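Local coordinates for protein 3-dehydroquinate dehydratase (Clostridium difficile, PDB 3JS3) that catalyses the cis-dehydration of 3-dehydroquinate to 3-dehydroshikimate through a Schiff-base intermediate, the third step of the chorismate pathway that leads to aromatic amino acids, at residues W51-F56 / F83-V88; K151-E156 / I175-Q180. All coordinates share one frame; numbering follows the deposited sequence.

Interaction 1 (W51-F56 / F83-V88); sequences WRVDFF and FTFRSV. With DHS (3-amino-4,5-dihydroxy-cyclohex-1-enecarboxylate), chain E.
The guanidinium of Arg52 is sandwiched: Arg86 CG lies over one face and CE2 of Phe55 over the opposite face, while the Asp54 carboxylate and O3 of the bound ligand DHS meet its edge in plane. The ring of Phe83 turns its edge to the face of Trp51 in an offset T-shaped pair, planes at 68°, and the Phe85 ring carries Asp54 CB over its centre, a CH-pi contact at 4.0 Å from CB to the centroid. These groups sit at the C-terminal ends of two adjacent parallel strands of the TIM barrel, joined by helix 62-76 as a beta-alpha-beta crossover. Thr84 N donates to Trp51 O over 3.1 Å, and Val53 N reaches Thr84 O only weakly. Trp51 and Phe83 face the helix layer, packing on helices 62-76 and 98-110; Arg52 and Thr84 face the barrel interior, where Thr84 OG1 bonds Glu50. Beyond the strand, a 3-10 turn brings Asp54 back beside Arg52, which grips it side-on: NE to OD1 and NH2 to OD2, each 2.6 Å, both on syn lone pairs. Bends at chi2 and chi3 (-70° and -57°) fold the arginine round. Its NH1 donates to DHS O3 at 3.1 Å and also to the carbonyl oxygen of Ser236, and Arg86 NH2 to DHS O2 at 2.9 Å; Arg86 also forms salt bridges to Asp118 and Glu120. The bidentate grip fixes the Arg52 guanidinium plane, so Asp54 probably helps to position this substrate-binding arginine; OD1 takes a second donor, Arg86 N, at 3.1 Å, from above the carboxylate plane.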
loop_
_atom_site.group_PDB
_atom_site.type_symbol
_atom_site.label_atom_id
_atom_site.label_comp_id
_atom_site.label_asym_id
_atom_site.label_seq_id
_atom_site.Cartn_x
_atom_site.Cartn_y
_atom_site.Cartn_z
ATOM N N TRP A 51 -11.537 11.102 -20.271
ATOM C CA TRP A 51 -12.903 11.550 -20.429
ATOM C C TRP A 51 -13.806 10.316 -20.509
ATOM O O TRP A 51 -13.793 9.558 -21.487
ATOM C CB TRP A 51 -13.072 12.513 -21.609
ATOM C CG TRP A 51 -14.487 12.965 -21.792
ATOM C CD1 TRP A 51 -15.422 13.099 -20.827
ATOM C CD2 TRP A 51 -15.098 13.424 -23.005
ATOM N NE1 TRP A 51 -16.596 13.544 -21.361
ATOM C CE2 TRP A 51 -16.422 13.770 -22.696
ATOM C CE3 TRP A 51 -14.654 13.563 -24.321
ATOM C CZ2 TRP A 51 -17.320 14.239 -23.653
ATOM C CZ3 TRP A 51 -15.547 14.027 -25.285
ATOM C CH2 TRP A 51 -16.866 14.354 -24.943
ATOM N N ARG A 52 -14.532 10.077 -19.421
ATOM C CA ARG A 52 -15.487 8.982 -19.359
ATOM C C ARG A 52 -16.768 9.455 -20.045
ATOM O O ARG A 52 -17.756 9.800 -19.411
ATOM C CB ARG A 52 -15.718 8.540 -17.916
ATOM C CG ARG A 52 -14.663 7.601 -17.387
ATOM C CD ARG A 52 -14.777 6.257 -18.050
ATOM N NE ARG A 52 -16.126 5.727 -17.826
ATOM C CZ ARG A 52 -16.510 5.100 -16.710
ATOM N NH1 ARG A 52 -15.659 4.901 -15.704
ATOM N NH2 ARG A 52 -17.738 4.657 -16.599
ATOM N N VAL A 53 -16.727 9.447 -21.364
ATOM C CA VAL A 53 -17.835 9.912 -22.181
ATOM C C VAL A 53 -19.159 9.167 -21.975
ATOM O O VAL A 53 -20.222 9.710 -22.276
ATOM C CB VAL A 53 -17.444 9.914 -23.682
ATOM C CG1 VAL A 53 -17.264 8.492 -24.195
ATOM C CG2 VAL A 53 -18.497 10.666 -24.493
ATOM N N ASP A 54 -19.118 7.938 -21.452
ATOM C CA ASP A 54 -20.355 7.207 -21.198
ATOM C C ASP A 54 -21.271 7.985 -20.272
ATOM O O ASP A 54 -22.466 7.705 -20.233
ATOM C CB ASP A 54 -20.145 5.782 -20.644
ATOM C CG ASP A 54 -19.146 5.715 -19.482
ATOM O OD1 ASP A 54 -17.959 5.948 -19.725
ATOM O OD2 ASP A 54 -19.513 5.342 -18.349
ATOM N N PHE A 55 -20.734 8.940 -19.513
ATOM C CA PHE A 55 -21.585 9.753 -18.628
ATOM C C PHE A 55 -22.275 10.920 -19.351
ATOM O O PHE A 55 -23.319 11.388 -18.916
ATOM C CB PHE A 55 -20.797 10.283 -17.424
ATOM C CG PHE A 55 -20.533 9.247 -16.366
ATOM C CD1 PHE A 55 -21.514 8.926 -15.453
ATOM C CD2 PHE A 55 -19.299 8.612 -16.274
ATOM C CE1 PHE A 55 -21.292 7.979 -14.469
ATOM C CE2 PHE A 55 -19.066 7.662 -15.293
ATOM C CZ PHE A 55 -20.068 7.348 -14.385
ATOM N N PHE A 56 -21.686 11.374 -20.451
ATOM C CA PHE A 56 -22.205 12.499 -21.212
ATOM C C PHE A 56 -23.590 12.193 -21.759
ATOM O O PHE A 56 -23.759 11.266 -22.536
ATOM C CB PHE A 56 -21.227 12.846 -22.334
ATOM C CG PHE A 56 -21.598 14.080 -23.114
ATOM C CD1 PHE A 56 -21.755 15.295 -22.471
ATOM C CD2 PHE A 56 -21.720 14.036 -24.489
ATOM C CE1 PHE A 56 -22.078 16.445 -23.187
ATOM C CE2 PHE A 56 -22.016 15.171 -25.210
ATOM C CZ PHE A 56 -22.199 16.381 -24.553
ATOM N N PHE A 83 -9.663 8.866 -24.067
ATOM C CA PHE A 83 -11.109 8.883 -24.365
ATOM C C PHE A 83 -11.625 7.469 -24.106
ATOM O O PHE A 83 -11.093 6.504 -24.661
ATOM C CB PHE A 83 -11.298 9.265 -25.828
ATOM C CG PHE A 83 -12.724 9.312 -26.273
ATOM C CD1 PHE A 83 -13.253 8.310 -27.049
ATOM C CD2 PHE A 83 -13.520 10.388 -25.961
ATOM C CE1 PHE A 83 -14.545 8.370 -27.465
ATOM C CE2 PHE A 83 -14.800 10.443 -26.387
ATOM C CZ PHE A 83 -15.320 9.427 -27.122
ATOM N N THR A 84 -12.643 7.348 -23.264
ATOM C CA THR A 84 -13.202 6.051 -22.898
ATOM C C THR A 84 -14.735 6.038 -22.859
ATOM O O THR A 84 -15.346 6.850 -22.172
ATOM C CB THR A 84 -12.728 5.658 -21.469
ATOM O OG1 THR A 84 -11.300 5.764 -21.378
ATOM C CG2 THR A 84 -13.173 4.209 -21.045
ATOM N N PHE A 85 -15.352 5.160 -23.638
ATOM C CA PHE A 85 -16.766 4.918 -23.477
ATOM C C PHE A 85 -16.791 3.562 -22.746
ATOM O O PHE A 85 -16.449 2.529 -23.329
ATOM C CB PHE A 85 -17.541 4.811 -24.778
ATOM C CG PHE A 85 -19.039 4.593 -24.569
ATOM C CD1 PHE A 85 -19.928 5.656 -24.646
ATOM C CD2 PHE A 85 -19.534 3.330 -24.243
ATOM C CE1 PHE A 85 -21.289 5.468 -24.445
ATOM C CE2 PHE A 85 -20.918 3.120 -24.031
ATOM C CZ PHE A 85 -21.786 4.177 -24.116
ATOM N N ARG A 86 -17.168 3.569 -21.473
ATOM C CA ARG A 86 -17.237 2.336 -20.686
ATOM C C ARG A 86 -18.609 1.717 -20.918
ATOM O O ARG A 86 -19.611 2.347 -20.591
ATOM C CB ARG A 86 -17.001 2.679 -19.213
ATOM C CG ARG A 86 -17.046 1.528 -18.257
ATOM C CD ARG A 86 -16.003 0.470 -18.521
ATOM N NE ARG A 86 -14.615 0.950 -18.472
ATOM C CZ ARG A 86 -13.758 0.955 -19.488
ATOM N NH1 ARG A 86 -14.100 0.498 -20.669
ATOM N NH2 ARG A 86 -12.524 1.401 -19.307
ATOM N N SER A 87 -18.677 0.520 -21.522
ATOM C CA SER A 87 -19.982 -0.102 -21.825
ATOM C C SER A 87 -20.663 -0.723 -20.603
ATOM O O SER A 87 -20.037 -0.933 -19.581
ATOM C CB SER A 87 -19.888 -1.147 -22.944
ATOM O OG SER A 87 -19.277 -2.321 -22.493
ATOM N N VAL A 88 -21.961 -1.009 -20.750
ATOM C CA VAL A 88 -22.791 -1.561 -19.676
ATOM C C VAL A 88 -22.285 -2.864 -19.088
ATOM O O VAL A 88 -22.334 -3.062 -17.857
ATOM C CB VAL A 88 -24.224 -1.813 -20.156
ATOM C CG1 VAL A 88 -25.010 -2.567 -19.074
ATOM C CG2 VAL A 88 -24.911 -0.490 -20.530
HETATM C C1 DHS E . -10.802 2.540 -13.560
HETATM C C3 DHS E . -10.472 2.212 -16.029
HETATM C C4 DHS E . -11.116 3.593 -16.255
HETATM C C5 DHS E . -12.105 3.962 -15.161
HETATM C C6 DHS E . -11.420 3.878 -13.806
HETATM C C7 DHS E . -10.576 2.170 -12.156
HETATM C C2 DHS E . -10.422 1.756 -14.578
HETATM O O2 DHS E . -11.778 3.553 -17.516
HETATM O O3 DHS E . -12.584 5.310 -15.246
HETATM O O4 DHS E . -10.589 0.967 -11.778
HETATM O O5 DHS E . -10.395 3.097 -11.336
#

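Interaction 2 (K151-E156 / I175-Q180); sequences KTPKKE and IAVMPQ
Thr152 and Lys151 meet the residues just past the end of strand 172-177 through two hydrogen bonds that use both backbone polar atoms of Met178, its N-H and its carbonyl. Met178 N donates to Lys151 O at 3.3 Å; the N-H points well at the oxygen (161°), yet arrives from above the carbonyl plane. In return Met178 O accepts the hydroxyl of Thr152, with OG1 at 2.6 Å, again above the carbonyl plane, the C=O...OG1 angle being 99°. The hydroxyl reaches it because OG1 stands beside its own backbone N (chi1 -73°). Thr152 N also lies near Met178 O, but the angle is too poor for a bond, so the hydroxyl is the Thr152 group that satisfies this carbonyl. Three further backbone N-H groups find side-chain acceptors beyond the pair: Lys151 N bonds Asp148, Lys154 N bonds Glu157, and Gln180 N bonds Asp184. The Gln180 side chain, bent at chi2, brings NE2 alongside the Lys151-Thr152 backbone, 3.5 Å from Thr152 N, without a hydrogen bond across the contact.

Toward Val177 the contact turns largely apolar: CG1 touches Pro153 CD at 3.6 Å, and CG2 lies beside the Thr152 side chain, 3.7 Å from OG1, the two side chains crossing at about a right angle.

The two segments belong to one beta-alpha-beta unit of the TIM barrel, strand 141-148, helix 155-167 and strand 172-177. Lys154 is the N-cap of that helix; Pro153 packs on its Ile158 and Arg161, Val177 and Pro179 touch helix 182-199 at Leu188 and Asp184, and Pro179 also meets Ser208 of strand 205-208.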
loop_
_atom_site.group_PDB
_atom_site.type_symbol
_atom_site.label_atom_id
_atom_site.label_comp_id
_atom_site.label_asym_id
_atom_site.label_seq_id
_atom_site.Cartn_x
_atom_site.Cartn_y
_atom_site.Cartn_z
ATOM N N LYS A 151 -15.747 -11.166 -9.534
ATOM C CA LYS A 151 -14.702 -12.120 -9.206
ATOM C C LYS A 151 -13.309 -11.658 -9.587
ATOM O O LYS A 151 -13.153 -10.724 -10.360
ATOM C CB LYS A 151 -15.041 -13.380 -10.019
ATOM C CG LYS A 151 -14.020 -14.515 -10.061
ATOM C CD LYS A 151 -14.636 -15.725 -10.816
ATOM C CE LYS A 151 -13.758 -16.988 -10.701
ATOM N NZ LYS A 151 -14.457 -18.255 -11.198
ATOM N N THR A 152 -12.312 -12.305 -8.996
ATOM C CA THR A 152 -10.924 -12.107 -9.315
ATOM C C THR A 152 -10.489 -13.425 -9.927
ATOM O O THR A 152 -10.406 -14.430 -9.230
ATOM C CB THR A 152 -10.056 -11.826 -8.075
ATOM O OG1 THR A 152 -10.317 -10.494 -7.594
ATOM C CG2 THR A 152 -8.563 -11.948 -8.422
ATOM N N PRO A 153 -10.247 -13.448 -11.244
ATOM C CA PRO A 153 -9.820 -14.711 -11.815
ATOM C C PRO A 153 -8.480 -15.152 -11.236
ATOM O O PRO A 153 -7.765 -14.335 -10.658
ATOM C CB PRO A 153 -9.693 -14.397 -13.311
ATOM C CG PRO A 153 -10.578 -13.218 -13.541
ATOM C CD PRO A 153 -10.493 -12.424 -12.272
ATOM N N LYS A 154 -8.159 -16.432 -11.396
ATOM C CA LYS A 154 -6.894 -17.004 -10.904
ATOM C C LYS A 154 -5.751 -16.282 -11.603
ATOM O O LYS A 154 -5.950 -15.801 -12.715
ATOM C CB LYS A 154 -6.813 -18.493 -11.211
ATOM C CG LYS A 154 -8.010 -19.318 -10.736
ATOM C CD LYS A 154 -8.166 -19.316 -9.225
ATOM C CE LYS A 154 -9.267 -20.278 -8.794
ATOM N NZ LYS A 154 -9.333 -20.407 -7.305
ATOM N N LYS A 155 -4.557 -16.247 -10.990
ATOM C CA LYS A 155 -3.431 -15.492 -11.569
ATOM C C LYS A 155 -3.148 -15.858 -13.028
ATOM O O LYS A 155 -2.977 -14.976 -13.888
ATOM C CB LYS A 155 -2.135 -15.558 -10.719
ATOM C CG LYS A 155 -1.181 -16.697 -10.966
ATOM C CD LYS A 155 0.087 -16.497 -10.147
ATOM C CE LYS A 155 1.031 -17.726 -10.163
ATOM N NZ LYS A 155 1.644 -18.010 -11.495
ATOM N N GLU A 156 -3.131 -17.154 -13.294
ATOM C CA GLU A 156 -2.883 -17.686 -14.629
ATOM C C GLU A 156 -3.864 -17.103 -15.648
ATOM O O GLU A 156 -3.477 -16.784 -16.769
ATOM C CB GLU A 156 -3.020 -19.239 -14.648
ATOM C CG GLU A 156 -2.121 -20.040 -13.665
ATOM C CD GLU A 156 -2.510 -19.912 -12.167
ATOM O OE1 GLU A 156 -1.717 -20.364 -11.309
ATOM O OE2 GLU A 156 -3.594 -19.369 -11.843
ATOM N N ILE A 175 -6.499 -4.411 -16.879
ATOM C CA ILE A 175 -7.467 -5.304 -16.285
ATOM C C ILE A 175 -7.819 -4.839 -14.864
ATOM O O ILE A 175 -6.937 -4.512 -14.062
ATOM C CB ILE A 175 -6.982 -6.790 -16.284
ATOM C CG1 ILE A 175 -8.178 -7.725 -16.145
ATOM C CG2 ILE A 175 -5.966 -7.055 -15.177
ATOM C CD1 ILE A 175 -7.839 -9.239 -16.258
ATOM N N ALA A 176 -9.117 -4.761 -14.587
ATOM C CA ALA A 176 -9.622 -4.441 -13.258
ATOM C C ALA A 176 -10.428 -5.662 -12.774
ATOM O O ALA A 176 -11.273 -6.161 -13.492
ATOM C CB ALA A 176 -10.504 -3.227 -13.286
ATOM N N VAL A 177 -10.171 -6.119 -11.562
ATOM C CA VAL A 177 -10.882 -7.275 -10.999
ATOM C C VAL A 177 -11.445 -6.943 -9.620
ATOM O O VAL A 177 -11.022 -5.972 -8.998
ATOM C CB VAL A 177 -9.962 -8.503 -10.909
ATOM C CG1 VAL A 177 -9.544 -8.959 -12.307
ATOM C CG2 VAL A 177 -8.757 -8.191 -10.068
ATOM N N MET A 178 -12.401 -7.746 -9.156
ATOM C CA MET A 178 -13.049 -7.528 -7.864
ATOM C C MET A 178 -12.685 -8.643 -6.882
ATOM O O MET A 178 -12.843 -9.851 -7.183
ATOM C CB MET A 178 -14.577 -7.479 -8.033
ATOM C CG MET A 178 -15.348 -7.127 -6.754
ATOM S SD MET A 178 -15.185 -5.395 -6.247
ATOM C CE MET A 178 -16.170 -4.580 -7.500
ATOM N N PRO A 179 -12.170 -8.250 -5.703
ATOM C CA PRO A 179 -11.845 -9.265 -4.727
ATOM C C PRO A 179 -13.042 -9.591 -3.879
ATOM O O PRO A 179 -13.894 -8.736 -3.630
ATOM C CB PRO A 179 -10.755 -8.597 -3.874
ATOM C CG PRO A 179 -11.110 -7.136 -3.919
ATOM C CD PRO A 179 -11.714 -6.906 -5.283
ATOM N N GLN A 180 -13.112 -10.841 -3.469
ATOM C CA GLN A 180 -14.153 -11.324 -2.595
ATOM C C GLN A 180 -13.495 -11.608 -1.260
ATOM O O GLN A 180 -14.178 -11.946 -0.283
ATOM C CB GLN A 180 -14.701 -12.608 -3.177
ATOM C CG GLN A 180 -15.315 -12.435 -4.545
ATOM C CD GLN A 180 -14.972 -13.600 -5.457
ATOM O OE1 GLN A 180 -15.750 -14.553 -5.593
ATOM N NE2 GLN A 180 -13.741 -13.558 -6.034
#

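Overall arrangement
Interactions 1 and 2 belong to two beta-alpha-beta units of one parallel eight-stranded barrel, in series along the chain. Their centres are 22 Å apart and their nearest atoms about 8 Å, without contact, with strand 116-120 between the units in sheet order. Interaction 1 reaches the active site directly: it supplies ligand-binding arginines, and the Arg86 side chain comes within about 3 Å of that of the catalytic His147. Interaction 2 stays farther out: Val177 is about 7 Å from His147 between side chains, and the Met178 side chain about 9 Å from DHS. Schiff-base-forming Lys174 directly precedes segment 175-180, on the same strand 172-177.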